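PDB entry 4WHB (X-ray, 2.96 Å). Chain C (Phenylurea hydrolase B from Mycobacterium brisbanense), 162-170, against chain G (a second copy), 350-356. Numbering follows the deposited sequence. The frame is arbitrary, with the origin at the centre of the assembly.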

# COMPACT_ATOMS: atom_id res chain seq x y z
N ALA C 162 -9.31 -6.67 -5.84
CA ALA C 162 -10.37 -7.44 -6.50
C ALA C 162 -10.38 -8.89 -6.06
O ALA C 162 -9.38 -9.39 -5.60
CB ALA C 162 -10.25 -7.36 -8.00
N THR C 163 -11.52 -9.54 -6.20
CA THR C 163 -11.66 -10.92 -5.82
C THR C 163 -10.58 -11.76 -6.48
O THR C 163 -10.32 -11.63 -7.68
CB THR C 163 -13.04 -11.50 -6.24
OG1 THR C 163 -13.35 -11.16 -7.61
CG2 THR C 163 -14.12 -10.95 -5.28
N ARG C 164 -9.96 -12.63 -5.70
CA ARG C 164 -8.87 -13.48 -6.18
C ARG C 164 -9.33 -14.36 -7.33
O ARG C 164 -8.63 -14.53 -8.32
CB ARG C 164 -8.29 -14.29 -5.01
CG ARG C 164 -6.81 -14.60 -5.14
CD ARG C 164 -5.99 -14.10 -3.93
NE ARG C 164 -6.70 -14.32 -2.68
CZ ARG C 164 -6.55 -13.60 -1.58
NH1 ARG C 164 -5.67 -12.59 -1.52
NH2 ARG C 164 -7.27 -13.90 -0.49
N THR C 165 -10.54 -14.90 -7.21
CA THR C 165 -11.08 -15.77 -8.25
C THR C 165 -11.33 -15.07 -9.61
O THR C 165 -11.18 -15.68 -10.67
CB THR C 165 -12.36 -16.48 -7.80
OG1 THR C 165 -13.00 -17.00 -8.96
CG2 THR C 165 -13.29 -15.50 -7.15
N PHE C 166 -11.73 -13.81 -9.57
CA PHE C 166 -11.82 -13.01 -10.80
C PHE C 166 -10.45 -12.70 -11.32
O PHE C 166 -10.16 -12.94 -12.48
CB PHE C 166 -12.57 -11.67 -10.56
CG PHE C 166 -12.39 -10.65 -11.67
CD1 PHE C 166 -12.89 -10.87 -12.95
CD2 PHE C 166 -11.73 -9.48 -11.42
CE1 PHE C 166 -12.71 -9.94 -13.95
CE2 PHE C 166 -11.58 -8.53 -12.41
CZ PHE C 166 -12.06 -8.77 -13.67
N VAL C 167 -9.61 -12.20 -10.44
CA VAL C 167 -8.26 -11.72 -10.80
C VAL C 167 -7.42 -12.77 -11.50
O VAL C 167 -6.72 -12.46 -12.47
CB VAL C 167 -7.55 -11.14 -9.56
CG1 VAL C 167 -6.04 -11.21 -9.70
CG2 VAL C 167 -7.97 -9.68 -9.38
N ASP C 168 -7.50 -14.00 -11.02
CA ASP C 168 -6.85 -15.14 -11.70
C ASP C 168 -7.62 -15.59 -12.96
O ASP C 168 -7.02 -15.97 -13.95
CB ASP C 168 -6.72 -16.32 -10.76
CG ASP C 168 -5.92 -15.99 -9.52
OD1 ASP C 168 -4.72 -15.54 -9.61
OD2 ASP C 168 -6.51 -16.16 -8.42
N ARG C 169 -8.95 -15.54 -12.88
CA ARG C 169 -9.78 -15.97 -13.98
C ARG C 169 -9.34 -15.28 -15.26
O ARG C 169 -8.92 -15.94 -16.23
CB ARG C 169 -11.25 -15.71 -13.71
CG ARG C 169 -12.18 -16.63 -14.54
CD ARG C 169 -13.61 -16.07 -14.77
NE ARG C 169 -14.27 -15.77 -13.50
CZ ARG C 169 -14.96 -14.64 -13.25
NH1 ARG C 169 -15.08 -13.70 -14.17
NH2 ARG C 169 -15.50 -14.44 -12.07
N ILE C 170 -9.45 -13.96 -15.27
CA ILE C 170 -9.09 -13.16 -16.43
C ILE C 170 -7.64 -13.39 -16.88
O ILE C 170 -7.36 -13.42 -18.04
CB ILE C 170 -9.32 -11.66 -16.15
CG1 ILE C 170 -10.73 -11.26 -16.53
CG2 ILE C 170 -8.36 -10.77 -16.96
CD1 ILE C 170 -11.81 -12.30 -16.25
N LYS G 350 -20.59 -13.68 -7.08
CA LYS G 350 -20.47 -15.11 -7.19
C LYS G 350 -19.01 -15.43 -6.97
O LYS G 350 -18.68 -16.54 -6.55
CB LYS G 350 -20.95 -15.62 -8.55
CG LYS G 350 -22.23 -16.46 -8.56
CD LYS G 350 -23.11 -16.28 -7.32
CE LYS G 350 -24.02 -17.48 -7.08
NZ LYS G 350 -24.22 -17.75 -5.63
N ASP G 351 -18.15 -14.46 -7.26
CA ASP G 351 -16.72 -14.58 -6.99
C ASP G 351 -16.34 -14.39 -5.54
O ASP G 351 -15.57 -15.16 -4.99
CB ASP G 351 -15.95 -13.54 -7.82
CG ASP G 351 -15.95 -13.87 -9.27
OD1 ASP G 351 -16.44 -14.95 -9.69
OD2 ASP G 351 -15.43 -13.03 -10.02
N HIS G 352 -16.85 -13.34 -4.92
CA HIS G 352 -16.55 -13.05 -3.50
C HIS G 352 -17.04 -14.21 -2.63
O HIS G 352 -16.44 -14.49 -1.60
CB HIS G 352 -17.20 -11.73 -3.05
CG HIS G 352 -16.99 -11.43 -1.59
ND1 HIS G 352 -17.70 -12.08 -0.59
CD2 HIS G 352 -16.17 -10.55 -0.97
CE1 HIS G 352 -17.31 -11.61 0.58
NE2 HIS G 352 -16.38 -10.68 0.38
N LEU G 353 -18.11 -14.87 -3.07
CA LEU G 353 -18.51 -16.14 -2.50
C LEU G 353 -17.40 -17.18 -2.69
O LEU G 353 -17.15 -18.02 -1.82
CB LEU G 353 -19.80 -16.68 -3.18
CG LEU G 353 -21.20 -16.20 -2.77
CD1 LEU G 353 -22.23 -16.79 -3.71
CD2 LEU G 353 -21.53 -16.56 -1.35
N ALA G 354 -16.79 -17.15 -3.88
CA ALA G 354 -15.89 -18.21 -4.34
C ALA G 354 -14.56 -18.18 -3.64
O ALA G 354 -13.99 -19.24 -3.38
CB ALA G 354 -15.68 -18.13 -5.84
N ASP G 355 -14.06 -16.99 -3.34
CA ASP G 355 -12.78 -16.90 -2.64
C ASP G 355 -12.92 -17.50 -1.26
O ASP G 355 -11.96 -18.11 -0.75
CB ASP G 355 -12.31 -15.46 -2.55
CG ASP G 355 -11.70 -14.93 -3.88
OD1 ASP G 355 -11.49 -15.73 -4.80
OD2 ASP G 355 -11.44 -13.71 -4.01
N LEU G 356 -14.12 -17.36 -0.67
CA LEU G 356 -14.41 -17.87 0.67
C LEU G 356 -14.19 -19.36 0.78
O LEU G 356 -14.33 -20.08 -0.15
CB LEU G 356 -15.85 -17.55 1.05
CG LEU G 356 -16.29 -16.08 1.19
CD1 LEU G 356 -17.83 -15.91 1.24
CD2 LEU G 356 -15.71 -15.45 2.43

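The carboxylate of Asp G355 docks on the first turn of the chain C helix and accepts two backbone hydrogen bonds, one to each oxygen. Arg C164 N donates to Asp G355 OD2 at 2.5 Å, a very short distance, and Thr C165 N donates to Asp G355 OD1 at 2.7 Å. The N-H...acceptor angles, 131° and 133°, are nearly equal and well short of linear. Both amides are available because they lie at the start of helix 164-170, where no preceding turn supplies carbonyl acceptors; the first backbone hydrogen bond of the helix in this stretch is from Val C167 N to Thr C163 O, 2.9 Å. A negative charge placed here also faces the positive end of the helix dipole. Thr C163 occupies the N-cap position, but its OG1 is hydrogen-bonded elsewhere in the structure, and the two amides that follow it are met by an aspartate from the neighbouring subunit.

The second aspartate, Asp G351, lies one helical turn earlier in chain G, and its backbone O accepts from Asp G355 N at 2.9 Å. Its carboxylate forms a salt bridge with Arg C169, with NH2 of Arg C169 2.5 Å from OD2 of Asp G351. The oxygen sits at the edge of the guanidinium, near its plane. However, Arg C169 NH2 is too close to a neighbour in the model, so its position, and with it the 2.5 Å, is less certain. The other terminal nitrogen, Arg C169 NH1, is hydrogen-bonded elsewhere in the structure. Asp G351 OD2 also lies 3.2 Å from Phe C166 CB, while the end of the Phe C166 side chain leads away from the chain G stretch and the residue contributes little buried area.

Around these polar contacts the two threonines provide most of the packing from chain C. Thr C165, with chi1 in the t well, directs CG2 at chain G: this methyl is 3.2 Å from Asp G351 O, 3.4 Å from Asp G351 CB and 3.8 Å from Ala G354 CB, and so fits against the same helical turn that carries both aspartates. The CA-to-CB bond of Thr C163, a p rotamer, points toward the chain G stretch. Its OG1 lies 3.5 Å from Asp G351 CB, and its CG2 is 3.6 Å from His G352 N and 3.9 Å from His G352 CB. His G352 is thus met through its backbone and CB, even though its CA-to-CB bond points away overall.

The CA-to-CB bond of Arg C164 points sideways, and CB of Arg C164 lies 3.4 Å from OD2 of Asp G355; the residue's hydrogen bond to that oxygen is made by its backbone. The helix axes come within 8.6 Å at an angle of 104°, so the segments cross steeply. The two stretches bury 342 Å², both sides summed, and Asp G351 and Asp G355 have the largest areas covered. The contact is therefore compact, with two aspartates one turn apart engaging the start of a helix and an arginine farther along it.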